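Local structure of aspartate aminotransferase (Thermotoga maritima, 1O4S) at residues B[125-130]-B[148-153]; B[45-50]-B[351-356]; B[325-330]-B[367-372]. The protein catalyses the pyridoxal-phosphate-dependent transfer of the amino group between L-aspartate and 2-oxoglutarate, giving oxaloacetate and L-glutamate, and works as a homodimer. All coordinates share one frame; numbering follows the deposited sequence.

Contact 1 of 3, residues B[125-130]-B[148-153]; sequences GDEVIV and TVNVVE
V130 lays its CG2 methyl across V149, 3.8 Å from V149 CG1, and the same methyl also meets V151 CG2 at 4.0 Å. The two strands belong to a beta-alpha-beta unit: strand 127-132, helix 138-144 and strand 148-153, the last forming one edge of the seven-stranded sheet of this aminotransferase. With CG1 anti to the carbonyl carbon (chi1 -48°), CG2 falls between the backbone N and the carbonyl carbon, and V130 bridges two residues of the neighbouring strand; I142 of the connecting helix covers V128, V130 and V149 on this face.

On the other face, I129 CG2 meets V152 CG2 at 3.7 Å, with L170 of helix 164-170 touching both N150 and V152. The extended E127 side chain crosses N150 at a slant, its carboxylate plane turned 72° from the amide plane; E127 OE2 stays 3.7 Å from N150 ND2, too far for a hydrogen bond, while E127 OE1 is bonded to T175 OG1 on the strand beyond.

Parallel pairing holds the backbones together. D126 O takes the N-H of T148, and V128 and V130 each give an N-H to the second strand and receive one on their carbonyl oxygen. T148 O and N150 O also receive CA-H contacts from E127 and I129. At the far end V152 N gives its hydrogen to V130 O at 2.7 Å.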
ATOM      1  N   GLY B 125      10.175  -3.863  19.863  1.00 35.99           N
ATOM      2  CA  GLY B 125       9.872  -3.737  21.276  1.00 36.36           C
ATOM      3  C   GLY B 125       9.375  -2.368  21.774  1.00 36.01           C
ATOM      4  O   GLY B 125       8.897  -2.288  22.913  1.00 37.60           O
ATOM      5  N   ASP B 126       9.515  -1.303  20.974  1.00 34.67           N
ATOM      6  CA  ASP B 126       9.009   0.014  21.356  1.00 33.55           C
ATOM      7  C   ASP B 126       7.526  -0.086  21.629  1.00 33.15           C
ATOM      8  O   ASP B 126       6.818  -0.846  20.973  1.00 34.04           O
ATOM      9  CB  ASP B 126       9.242   1.063  20.272  1.00 33.60           C
ATOM     10  CG  ASP B 126      10.671   1.593  20.224  1.00 33.89           C
ATOM     11  OD1 ASP B 126      11.483   1.282  21.114  1.00 36.75           O
ATOM     12  OD2 ASP B 126      11.058   2.382  19.342  1.00 33.69           O
ATOM     13  N   GLU B 127       7.053   0.694  22.590  1.00 32.50           N
ATOM     14  CA  GLU B 127       5.662   0.660  23.030  1.00 32.37           C
ATOM     15  C   GLU B 127       4.829   1.859  22.525  1.00 31.64           C
ATOM     16  O   GLU B 127       5.290   3.009  22.485  1.00 30.71           O
ATOM     17  CB  GLU B 127       5.611   0.596  24.560  1.00 33.05           C
ATOM     18  CG  GLU B 127       4.277   1.011  25.176  1.00 35.99           C
ATOM     19  CD  GLU B 127       4.303   0.938  26.692  1.00 39.33           C
ATOM     20  OE1 GLU B 127       4.258   2.008  27.365  1.00 41.36           O
ATOM     21  OE2 GLU B 127       4.391  -0.199  27.196  1.00 42.31           O
ATOM     22  N   VAL B 128       3.596   1.564  22.133  1.00 30.87           N
ATOM     23  CA  VAL B 128       2.617   2.586  21.804  1.00 30.48           C
ATOM     24  C   VAL B 128       1.460   2.431  22.774  1.00 29.70           C
ATOM     25  O   VAL B 128       0.916   1.334  22.909  1.00 28.15           O
ATOM     26  CB  VAL B 128       2.075   2.463  20.349  1.00 29.84           C
ATOM     27  CG1 VAL B 128       1.108   3.587  20.041  1.00 30.33           C
ATOM     28  CG2 VAL B 128       3.220   2.467  19.325  1.00 30.46           C
ATOM     29  N   ILE B 129       1.089   3.535  23.428  1.00 29.36           N
ATOM     30  CA  ILE B 129      -0.131   3.574  24.226  1.00 29.50           C
ATOM     31  C   ILE B 129      -1.327   3.832  23.315  1.00 29.78           C
ATOM     32  O   ILE B 129      -1.308   4.772  22.513  1.00 30.01           O
ATOM     33  CB  ILE B 129      -0.005   4.650  25.323  1.00 29.45           C
ATOM     34  CG1 ILE B 129       0.969   4.150  26.394  1.00 30.35           C
ATOM     35  CG2 ILE B 129      -1.380   4.985  25.949  1.00 28.59           C
ATOM     36  CD1 ILE B 129       1.523   5.222  27.251  1.00 32.41           C
ATOM     37  N   VAL B 130      -2.360   2.990  23.410  1.00 29.88           N
ATOM     38  CA  VAL B 130      -3.625   3.232  22.711  1.00 30.14           C
ATOM     39  C   VAL B 130      -4.761   3.256  23.735  1.00 29.98           C
ATOM     40  O   VAL B 130      -4.597   2.800  24.859  1.00 30.21           O
ATOM     41  CB  VAL B 130      -3.903   2.191  21.601  1.00 30.33           C
ATOM     42  CG1 VAL B 130      -2.664   2.008  20.725  1.00 30.42           C
ATOM     43  CG2 VAL B 130      -4.321   0.876  22.185  1.00 31.43           C
ATOM     44  N   THR B 148       5.114  -2.990  20.612  1.00 34.71           N
ATOM     45  CA  THR B 148       4.169  -3.568  21.564  1.00 34.78           C
ATOM     46  C   THR B 148       3.156  -2.504  21.938  1.00 34.13           C
ATOM     47  O   THR B 148       3.324  -1.333  21.648  1.00 33.95           O
ATOM     48  CB  THR B 148       4.867  -4.101  22.808  1.00 35.06           C
ATOM     49  OG1 THR B 148       5.553  -3.030  23.466  1.00 37.64           O
ATOM     50  CG2 THR B 148       5.966  -5.132  22.440  1.00 35.89           C
ATOM     51  N   VAL B 149       2.075  -2.942  22.547  1.00 33.30           N
ATOM     52  CA  VAL B 149       0.957  -2.070  22.800  1.00 33.18           C
ATOM     53  C   VAL B 149       0.601  -2.079  24.282  1.00 32.25           C
ATOM     54  O   VAL B 149       0.582  -3.136  24.908  1.00 31.14           O
ATOM     55  CB  VAL B 149      -0.288  -2.487  21.984  1.00 32.98           C
ATOM     56  CG1 VAL B 149      -1.411  -1.499  22.231  1.00 34.73           C
ATOM     57  CG2 VAL B 149       0.027  -2.537  20.462  1.00 35.46           C
ATOM     58  N   ASN B 150       0.302  -0.891  24.806  1.00 31.89           N
ATOM     59  CA  ASN B 150      -0.278  -0.731  26.125  1.00 32.64           C
ATOM     60  C   ASN B 150      -1.656  -0.107  25.903  1.00 31.72           C
ATOM     61  O   ASN B 150      -1.758   1.042  25.502  1.00 31.22           O
ATOM     62  CB  ASN B 150       0.620   0.160  27.006  1.00 32.81           C
ATOM     63  CG  ASN B 150       0.368  -0.016  28.496  1.00 36.11           C
ATOM     64  OD1 ASN B 150      -0.708  -0.451  28.927  1.00 40.40           O
ATOM     65  ND2 ASN B 150       1.374   0.344  29.308  1.00 39.64           N
ATOM     66  N   VAL B 151      -2.698  -0.895  26.134  1.00 31.09           N
ATOM     67  CA  VAL B 151      -4.079  -0.463  25.938  1.00 31.07           C
ATOM     68  C   VAL B 151      -4.578   0.151  27.227  1.00 30.70           C
ATOM     69  O   VAL B 151      -4.561  -0.492  28.280  1.00 30.20           O
ATOM     70  CB  VAL B 151      -4.997  -1.641  25.573  1.00 30.92           C
ATOM     71  CG1 VAL B 151      -6.418  -1.154  25.323  1.00 31.36           C
ATOM     72  CG2 VAL B 151      -4.447  -2.416  24.379  1.00 31.93           C
ATOM     73  N   VAL B 152      -4.994   1.406  27.144  1.00 30.65           N
ATOM     74  CA  VAL B 152      -5.485   2.136  28.291  1.00 30.45           C
ATOM     75  C   VAL B 152      -6.979   2.217  28.073  1.00 30.76           C
ATOM     76  O   VAL B 152      -7.438   2.908  27.158  1.00 29.76           O
ATOM     77  CB  VAL B 152      -4.853   3.549  28.400  1.00 30.28           C
ATOM     78  CG1 VAL B 152      -5.521   4.360  29.498  1.00 29.78           C
ATOM     79  CG2 VAL B 152      -3.356   3.430  28.644  1.00 30.63           C
ATOM     80  N   GLU B 153      -7.726   1.494  28.908  1.00 30.55           N
ATOM     81  CA  GLU B 153      -9.167   1.461  28.831  1.00 31.60           C
ATOM     82  C   GLU B 153      -9.819   2.755  29.355  1.00 31.53           C
ATOM     83  O   GLU B 153      -9.406   3.310  30.376  1.00 31.80           O
ATOM     84  CB  GLU B 153      -9.694   0.271  29.615  1.00 31.94           C
ATOM     85  CG  GLU B 153     -11.171  -0.024  29.384  1.00 33.44           C
ATOM     86  CD  GLU B 153     -11.685  -1.165  30.248  1.00 35.28           C
ATOM     87  OE1 GLU B 153     -12.864  -1.568  30.055  1.00 37.28           O
ATOM     88  OE2 GLU B 153     -10.924  -1.649  31.127  1.00 35.42           O
TER

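Contact 2 of 3, residues B[45-50]-B[351-356]; sequences NLTAGE and ALVPGS
T47 packs against V353 where the loop after strand 44-45 runs past strand 350-354. T47 CB lies 3.5 Å from V353 CG2, and the T47 CG2 methyl also reaches A351, 3.8 Å from its CB. T47 OG1 lies between the backbone N and the carbonyl carbon (chi1 64°), facing N45, and this leaves the CG2 methyl anti to the carbonyl carbon, turned to the strand. A351 CB also meets the amide of N45, 4.0 Å from N45 CG. Next along, L46 CB meets L352 CD2 at 3.9 Å; the L352 side chain sets out away from the loop, yet its CD2 makes this touch.

Of polar links between the segments there is one: L46 N gives its hydrogen to A351 O at 2.9 Å, in the carbonyl plane but bent to 136° at the hydrogen. It accompanies the single parallel bridge of N45 with A351. Within the loop, N45 OD1 accepts from T47 N at 3.0 Å, an Asx turn that ties the amide to the T47 backbone as the chain leaves the strand.

The loop continues to G49, which by similarity binds L-aspartate, and E50 OE1 bonds to Y74 N of the second subunit. V353 packs on R365, another probable substrate residue, on strand 363-367. N45 rests on A33 of helix 27-38, and L352 on L344 of helix 337-348.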
ATOM      1  N   ASN B  45     -28.209  -3.134   7.581  1.00 33.52           N
ATOM      2  CA  ASN B  45     -26.823  -3.329   7.959  1.00 33.84           C
ATOM      3  C   ASN B  45     -26.279  -2.026   8.482  1.00 32.82           C
ATOM      4  O   ASN B  45     -25.974  -1.133   7.717  1.00 32.25           O
ATOM      5  CB  ASN B  45     -25.980  -3.807   6.758  1.00 34.18           C
ATOM      6  CG  ASN B  45     -24.589  -4.331   7.184  1.00 36.73           C
ATOM      7  OD1 ASN B  45     -23.894  -3.690   7.970  1.00 35.93           O
ATOM      8  ND2 ASN B  45     -24.215  -5.521   6.692  1.00 37.18           N
ATOM      9  N   LEU B  46     -26.141  -1.950   9.793  1.00 31.87           N
ATOM     10  CA  LEU B  46     -25.624  -0.778  10.465  1.00 31.83           C
ATOM     11  C   LEU B  46     -24.196  -0.970  10.975  1.00 31.55           C
ATOM     12  O   LEU B  46     -23.836  -0.455  12.044  1.00 30.43           O
ATOM     13  CB  LEU B  46     -26.557  -0.446  11.619  1.00 32.16           C
ATOM     14  CG  LEU B  46     -27.992  -0.323  11.127  1.00 32.49           C
ATOM     15  CD1 LEU B  46     -28.884  -0.012  12.296  1.00 32.86           C
ATOM     16  CD2 LEU B  46     -28.103   0.725  10.000  1.00 32.95           C
ATOM     17  N   THR B  47     -23.382  -1.678  10.199  1.00 31.81           N
ATOM     18  CA  THR B  47     -21.969  -1.896  10.547  1.00 32.71           C
ATOM     19  C   THR B  47     -20.977  -1.073   9.742  1.00 33.52           C
ATOM     20  O   THR B  47     -19.788  -1.138  10.022  1.00 33.84           O
ATOM     21  CB  THR B  47     -21.561  -3.382  10.371  1.00 33.45           C
ATOM     22  OG1 THR B  47     -21.660  -3.784   8.992  1.00 31.32           O
ATOM     23  CG2 THR B  47     -22.495  -4.323  11.162  1.00 32.87           C
ATOM     24  N   ALA B  48     -21.443  -0.312   8.746  1.00 33.69           N
ATOM     25  CA  ALA B  48     -20.531   0.339   7.815  1.00 34.26           C
ATOM     26  C   ALA B  48     -19.515   1.241   8.494  1.00 33.71           C
ATOM     27  O   ALA B  48     -19.836   1.962   9.436  1.00 33.24           O
ATOM     28  CB  ALA B  48     -21.300   1.114   6.724  1.00 34.84           C
ATOM     29  N   GLY B  49     -18.282   1.159   8.008  1.00 33.59           N
ATOM     30  CA  GLY B  49     -17.247   2.116   8.324  1.00 33.55           C
ATOM     31  C   GLY B  49     -17.011   3.182   7.266  1.00 34.05           C
ATOM     32  O   GLY B  49     -15.928   3.797   7.258  1.00 35.50           O
ATOM     33  N   GLU B  50     -17.987   3.404   6.366  1.00 33.66           N
ATOM     34  CA  GLU B  50     -17.856   4.406   5.296  1.00 33.23           C
ATOM     35  C   GLU B  50     -19.166   5.130   5.045  1.00 32.27           C
ATOM     36  O   GLU B  50     -20.217   4.512   5.132  1.00 31.05           O
ATOM     37  CB  GLU B  50     -17.388   3.770   3.957  1.00 34.09           C
ATOM     38  CG  GLU B  50     -18.403   2.846   3.293  1.00 34.18           C
ATOM     39  CD  GLU B  50     -17.815   1.951   2.222  1.00 34.59           C
ATOM     40  OE1 GLU B  50     -16.831   2.366   1.562  1.00 31.94           O
ATOM     41  OE2 GLU B  50     -18.373   0.833   2.030  1.00 34.66           O
ATOM     42  N   ALA B 351     -27.856  -5.742  11.548  1.00 30.38           N
ATOM     43  CA  ALA B 351     -26.437  -5.969  11.767  1.00 30.08           C
ATOM     44  C   ALA B 351     -25.730  -4.829  12.528  1.00 30.12           C
ATOM     45  O   ALA B 351     -25.659  -3.691  12.066  1.00 29.43           O
ATOM     46  CB  ALA B 351     -25.749  -6.245  10.453  1.00 29.51           C
ATOM     47  N   LEU B 352     -25.201  -5.178  13.708  1.00 30.64           N
ATOM     48  CA  LEU B 352     -24.325  -4.314  14.499  1.00 30.65           C
ATOM     49  C   LEU B 352     -22.966  -4.995  14.735  1.00 31.11           C
ATOM     50  O   LEU B 352     -22.777  -6.176  14.452  1.00 31.31           O
ATOM     51  CB  LEU B 352     -24.977  -3.943  15.828  1.00 30.41           C
ATOM     52  CG  LEU B 352     -26.410  -3.385  15.792  1.00 30.06           C
ATOM     53  CD1 LEU B 352     -27.057  -3.339  17.166  1.00 29.06           C
ATOM     54  CD2 LEU B 352     -26.434  -2.028  15.188  1.00 30.67           C
ATOM     55  N   VAL B 353     -22.017  -4.221  15.232  1.00 31.17           N
ATOM     56  CA  VAL B 353     -20.681  -4.718  15.466  1.00 31.39           C
ATOM     57  C   VAL B 353     -20.474  -4.922  16.978  1.00 31.41           C
ATOM     58  O   VAL B 353     -20.639  -3.999  17.737  1.00 30.70           O
ATOM     59  CB  VAL B 353     -19.634  -3.740  14.954  1.00 31.93           C
ATOM     60  CG1 VAL B 353     -18.251  -4.350  15.090  1.00 32.50           C
ATOM     61  CG2 VAL B 353     -19.923  -3.354  13.484  1.00 31.91           C
ATOM     62  N   PRO B 354     -20.097  -6.125  17.406  1.00 31.49           N
ATOM     63  CA  PRO B 354     -19.792  -6.361  18.827  1.00 31.48           C
ATOM     64  C   PRO B 354     -18.696  -5.417  19.351  1.00 30.72           C
ATOM     65  O   PRO B 354     -17.659  -5.295  18.714  1.00 29.75           O
ATOM     66  CB  PRO B 354     -19.324  -7.810  18.840  1.00 31.87           C
ATOM     67  CG  PRO B 354     -19.969  -8.398  17.625  1.00 32.86           C
ATOM     68  CD  PRO B 354     -19.929  -7.338  16.586  1.00 31.25           C
ATOM     69  N   GLY B 355     -18.946  -4.760  20.489  1.00 30.21           N
ATOM     70  CA  GLY B 355     -17.942  -3.956  21.183  1.00 30.04           C
ATOM     71  C   GLY B 355     -16.630  -4.683  21.505  1.00 30.00           C
ATOM     72  O   GLY B 355     -15.565  -4.054  21.586  1.00 28.58           O
ATOM     73  N   SER B 356     -16.721  -6.000  21.686  1.00 30.29           N
ATOM     74  CA  SER B 356     -15.552  -6.898  21.780  1.00 31.69           C
ATOM     75  C   SER B 356     -14.506  -6.660  20.687  1.00 31.83           C
ATOM     76  O   SER B 356     -13.307  -6.781  20.924  1.00 31.75           O
ATOM     77  CB  SER B 356     -15.980  -8.363  21.633  1.00 31.43           C
ATOM     78  OG  SER B 356     -16.712  -8.792  22.719  1.00 34.14           O
TER

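Contact 3 of 3, residues B[325-330]-B[367-372]; sequences GAFYLF and SFATSI
F327 presses its CB over one face of the F368 ring, a CH-pi contact 4.2 Å from the ring centroid and 23° off the normal. The contact lies at the edge of the mixed sheet of the small domain, where strand 328-332 begins beside the end of strand 363-367, antiparallel to it.

Both phenylalanines hold CG between the backbone N and the carbonyl carbon (chi1 46° for F327, 48° for F368). For F368 this folds the ring back over the F327 backbone: F327 O stands above the ring near its rim, 3.4 Å from F368 CD2, and F327 CA is 3.5 Å from F368 CZ. The same carbonyl accepts the F368 backbone N-H at 2.9 Å, so one oxygen both bonds the main chain and sits over the ring. The F327 ring reaches A369 instead, its CD1 4.2 Å from A369 CB, and meets the ring of F302 on helix 296-315, which also touches F368.

Y328 and S367 form a non-hydrogen-bonded pair. The tyrosine ring stands close to the bound pyridoxal phosphate, and its hydroxyl is hydrogen-bonded to that of Y216, a residue of the cofactor pocket. R365, probably a substrate-binding residue, packs on Y328. The serine hydroxyl bonds to A48 O, while S367 OG also sits at the edge of the tyrosine ring, near its plane, 3.5 Å from Y328 CD1.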
ATOM      1  N   GLY B 325     -19.016  13.345  17.107  1.00 32.24           N
ATOM      2  CA  GLY B 325     -18.391  13.241  15.802  1.00 32.40           C
ATOM      3  C   GLY B 325     -18.371  11.818  15.264  1.00 32.29           C
ATOM      4  O   GLY B 325     -18.820  10.893  15.958  1.00 32.65           O
ATOM      5  N   ALA B 326     -17.852  11.657  14.036  1.00 31.80           N
ATOM      6  CA  ALA B 326     -17.872  10.403  13.279  1.00 30.92           C
ATOM      7  C   ALA B 326     -19.331   9.983  13.047  1.00 30.82           C
ATOM      8  O   ALA B 326     -20.206  10.839  13.060  1.00 30.81           O
ATOM      9  CB  ALA B 326     -17.027   9.301  13.967  1.00 30.72           C
ATOM     10  N   PHE B 327     -19.599   8.711  12.757  1.00 30.24           N
ATOM     11  CA  PHE B 327     -20.965   8.290  12.486  1.00 29.84           C
ATOM     12  C   PHE B 327     -21.307   6.984  13.149  1.00 29.85           C
ATOM     13  O   PHE B 327     -22.078   6.169  12.619  1.00 29.13           O
ATOM     14  CB  PHE B 327     -21.288   8.292  10.994  1.00 30.43           C
ATOM     15  CG  PHE B 327     -20.246   7.657  10.112  1.00 31.66           C
ATOM     16  CD1 PHE B 327     -20.171   6.277   9.964  1.00 32.37           C
ATOM     17  CD2 PHE B 327     -19.364   8.451   9.388  1.00 32.19           C
ATOM     18  CE1 PHE B 327     -19.210   5.706   9.129  1.00 33.34           C
ATOM     19  CE2 PHE B 327     -18.422   7.882   8.559  1.00 32.51           C
ATOM     20  CZ  PHE B 327     -18.342   6.518   8.433  1.00 31.91           C
ATOM     21  N   TYR B 328     -20.764   6.842  14.363  1.00 29.86           N
ATOM     22  CA  TYR B 328     -20.991   5.696  15.246  1.00 30.05           C
ATOM     23  C   TYR B 328     -21.664   6.079  16.575  1.00 30.83           C
ATOM     24  O   TYR B 328     -21.537   7.207  17.105  1.00 30.15           O
ATOM     25  CB  TYR B 328     -19.677   4.991  15.548  1.00 29.78           C
ATOM     26  CG  TYR B 328     -18.834   4.832  14.331  1.00 28.91           C
ATOM     27  CD1 TYR B 328     -19.181   3.908  13.360  1.00 26.82           C
ATOM     28  CD2 TYR B 328     -17.740   5.663  14.104  1.00 27.57           C
ATOM     29  CE1 TYR B 328     -18.442   3.781  12.218  1.00 30.23           C
ATOM     30  CE2 TYR B 328     -16.984   5.537  12.966  1.00 29.06           C
ATOM     31  CZ  TYR B 328     -17.348   4.586  12.009  1.00 29.14           C
ATOM     32  OH  TYR B 328     -16.602   4.387  10.858  1.00 31.83           O
ATOM     33  N   LEU B 329     -22.402   5.108  17.092  1.00 31.14           N
ATOM     34  CA  LEU B 329     -22.988   5.191  18.398  1.00 31.43           C
ATOM     35  C   LEU B 329     -22.648   3.867  19.106  1.00 31.56           C
ATOM     36  O   LEU B 329     -22.946   2.777  18.599  1.00 31.10           O
ATOM     37  CB  LEU B 329     -24.498   5.439  18.282  1.00 31.77           C
ATOM     38  CG  LEU B 329     -25.120   5.898  19.597  1.00 32.39           C
ATOM     39  CD1 LEU B 329     -26.223   6.926  19.382  1.00 34.50           C
ATOM     40  CD2 LEU B 329     -25.640   4.712  20.378  1.00 32.54           C
ATOM     41  N   PHE B 330     -21.999   3.972  20.267  1.00 31.37           N
ATOM     42  CA  PHE B 330     -21.511   2.802  20.992  1.00 31.68           C
ATOM     43  C   PHE B 330     -22.376   2.591  22.251  1.00 31.73           C
ATOM     44  O   PHE B 330     -22.155   3.231  23.281  1.00 31.66           O
ATOM     45  CB  PHE B 330     -20.039   3.035  21.341  1.00 31.62           C
ATOM     46  CG  PHE B 330     -19.235   1.773  21.559  1.00 32.26           C
ATOM     47  CD1 PHE B 330     -18.521   1.592  22.726  1.00 32.38           C
ATOM     48  CD2 PHE B 330     -19.154   0.797  20.571  1.00 31.60           C
ATOM     49  CE1 PHE B 330     -17.775   0.450  22.919  1.00 32.72           C
ATOM     50  CE2 PHE B 330     -18.414  -0.328  20.746  1.00 30.99           C
ATOM     51  CZ  PHE B 330     -17.718  -0.514  21.918  1.00 31.90           C
ATOM     52  N   SER B 367     -23.723   2.095  13.223  1.00 29.74           N
ATOM     53  CA  SER B 367     -23.346   3.134  12.274  1.00 29.90           C
ATOM     54  C   SER B 367     -24.595   3.763  11.752  1.00 29.40           C
ATOM     55  O   SER B 367     -25.584   3.061  11.465  1.00 29.13           O
ATOM     56  CB  SER B 367     -22.562   2.558  11.078  1.00 29.80           C
ATOM     57  OG  SER B 367     -21.415   1.908  11.561  1.00 31.53           O
ATOM     58  N   PHE B 368     -24.574   5.076  11.620  1.00 29.30           N
ATOM     59  CA  PHE B 368     -25.720   5.740  11.029  1.00 30.29           C
ATOM     60  C   PHE B 368     -25.395   6.359   9.648  1.00 30.67           C
ATOM     61  O   PHE B 368     -25.781   7.499   9.322  1.00 30.26           O
ATOM     62  CB  PHE B 368     -26.395   6.700  12.010  1.00 29.87           C
ATOM     63  CG  PHE B 368     -25.472   7.626  12.729  1.00 29.63           C
ATOM     64  CD1 PHE B 368     -25.121   8.852  12.173  1.00 29.02           C
ATOM     65  CD2 PHE B 368     -24.998   7.299  14.003  1.00 30.01           C
ATOM     66  CE1 PHE B 368     -24.323   9.732  12.864  1.00 28.21           C
ATOM     67  CE2 PHE B 368     -24.192   8.166  14.687  1.00 29.70           C
ATOM     68  CZ  PHE B 368     -23.854   9.393  14.113  1.00 29.22           C
ATOM     69  N   ALA B 369     -24.669   5.572   8.854  1.00 31.18           N
ATOM     70  CA  ALA B 369     -24.446   5.891   7.443  1.00 31.24           C
ATOM     71  C   ALA B 369     -25.543   5.199   6.641  1.00 31.31           C
ATOM     72  O   ALA B 369     -25.283   4.435   5.720  1.00 32.00           O
ATOM     73  CB  ALA B 369     -23.030   5.478   6.988  1.00 31.18           C
ATOM     74  N   THR B 370     -26.785   5.446   7.043  1.00 32.01           N
ATOM     75  CA  THR B 370     -27.962   5.077   6.269  1.00 33.11           C
ATOM     76  C   THR B 370     -29.095   6.068   6.513  1.00 31.89           C
ATOM     77  O   THR B 370     -29.032   6.914   7.402  1.00 31.12           O
ATOM     78  CB  THR B 370     -28.433   3.609   6.530  1.00 34.28           C
ATOM     79  OG1 THR B 370     -29.300   3.544   7.659  1.00 38.06           O
ATOM     80  CG2 THR B 370     -27.304   2.689   6.955  1.00 36.48           C
ATOM     81  N   SER B 371     -30.124   5.971   5.683  1.00 31.06           N
ATOM     82  CA  SER B 371     -31.218   6.916   5.726  1.00 31.02           C
ATOM     83  C   SER B 371     -31.981   6.869   7.062  1.00 30.93           C
ATOM     84  O   SER B 371     -32.022   5.834   7.738  1.00 29.31           O
ATOM     85  CB  SER B 371     -32.162   6.634   4.577  1.00 30.50           C
ATOM     86  OG  SER B 371     -32.654   5.325   4.688  1.00 31.32           O
ATOM     87  N   ILE B 372     -32.580   8.006   7.425  1.00 31.10           N
ATOM     88  CA  ILE B 372     -33.440   8.074   8.593  1.00 30.87           C
ATOM     89  C   ILE B 372     -34.528   7.029   8.496  1.00 30.89           C
ATOM     90  O   ILE B 372     -34.893   6.427   9.509  1.00 29.66           O
ATOM     91  CB  ILE B 372     -33.995   9.507   8.809  1.00 31.17           C
ATOM     92  CG1 ILE B 372     -32.886  10.356   9.423  1.00 31.61           C
ATOM     93  CG2 ILE B 372     -35.210   9.505   9.760  1.00 30.79           C
ATOM     94  CD1 ILE B 372     -33.279  11.754   9.732  1.00 36.22           C
TER

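Overall arrangement
Contacts 2 and 3 are neighbours, their centres about 10 Å apart, in the four-stranded sheet ordered 44-45, 350-354, 363-367, 328-332. They touch directly through S367, whose N lies 2.8 Å from L46 O, a probable hydrogen bond. Contact 1 belongs to the seven-stranded sheet, its centre about 25 Å from that of contact 2 and 28 Å from that of contact 3. Along the chain, contact 1 falls between the two halves of contact 2, whereas the segments of contacts 2 and 3 alternate. The first and last parts of the sequence thus meet in the smaller sheet, where contact 3 reaches the cofactor and contacts 2 and 3 together border probable aspartate-binding residues.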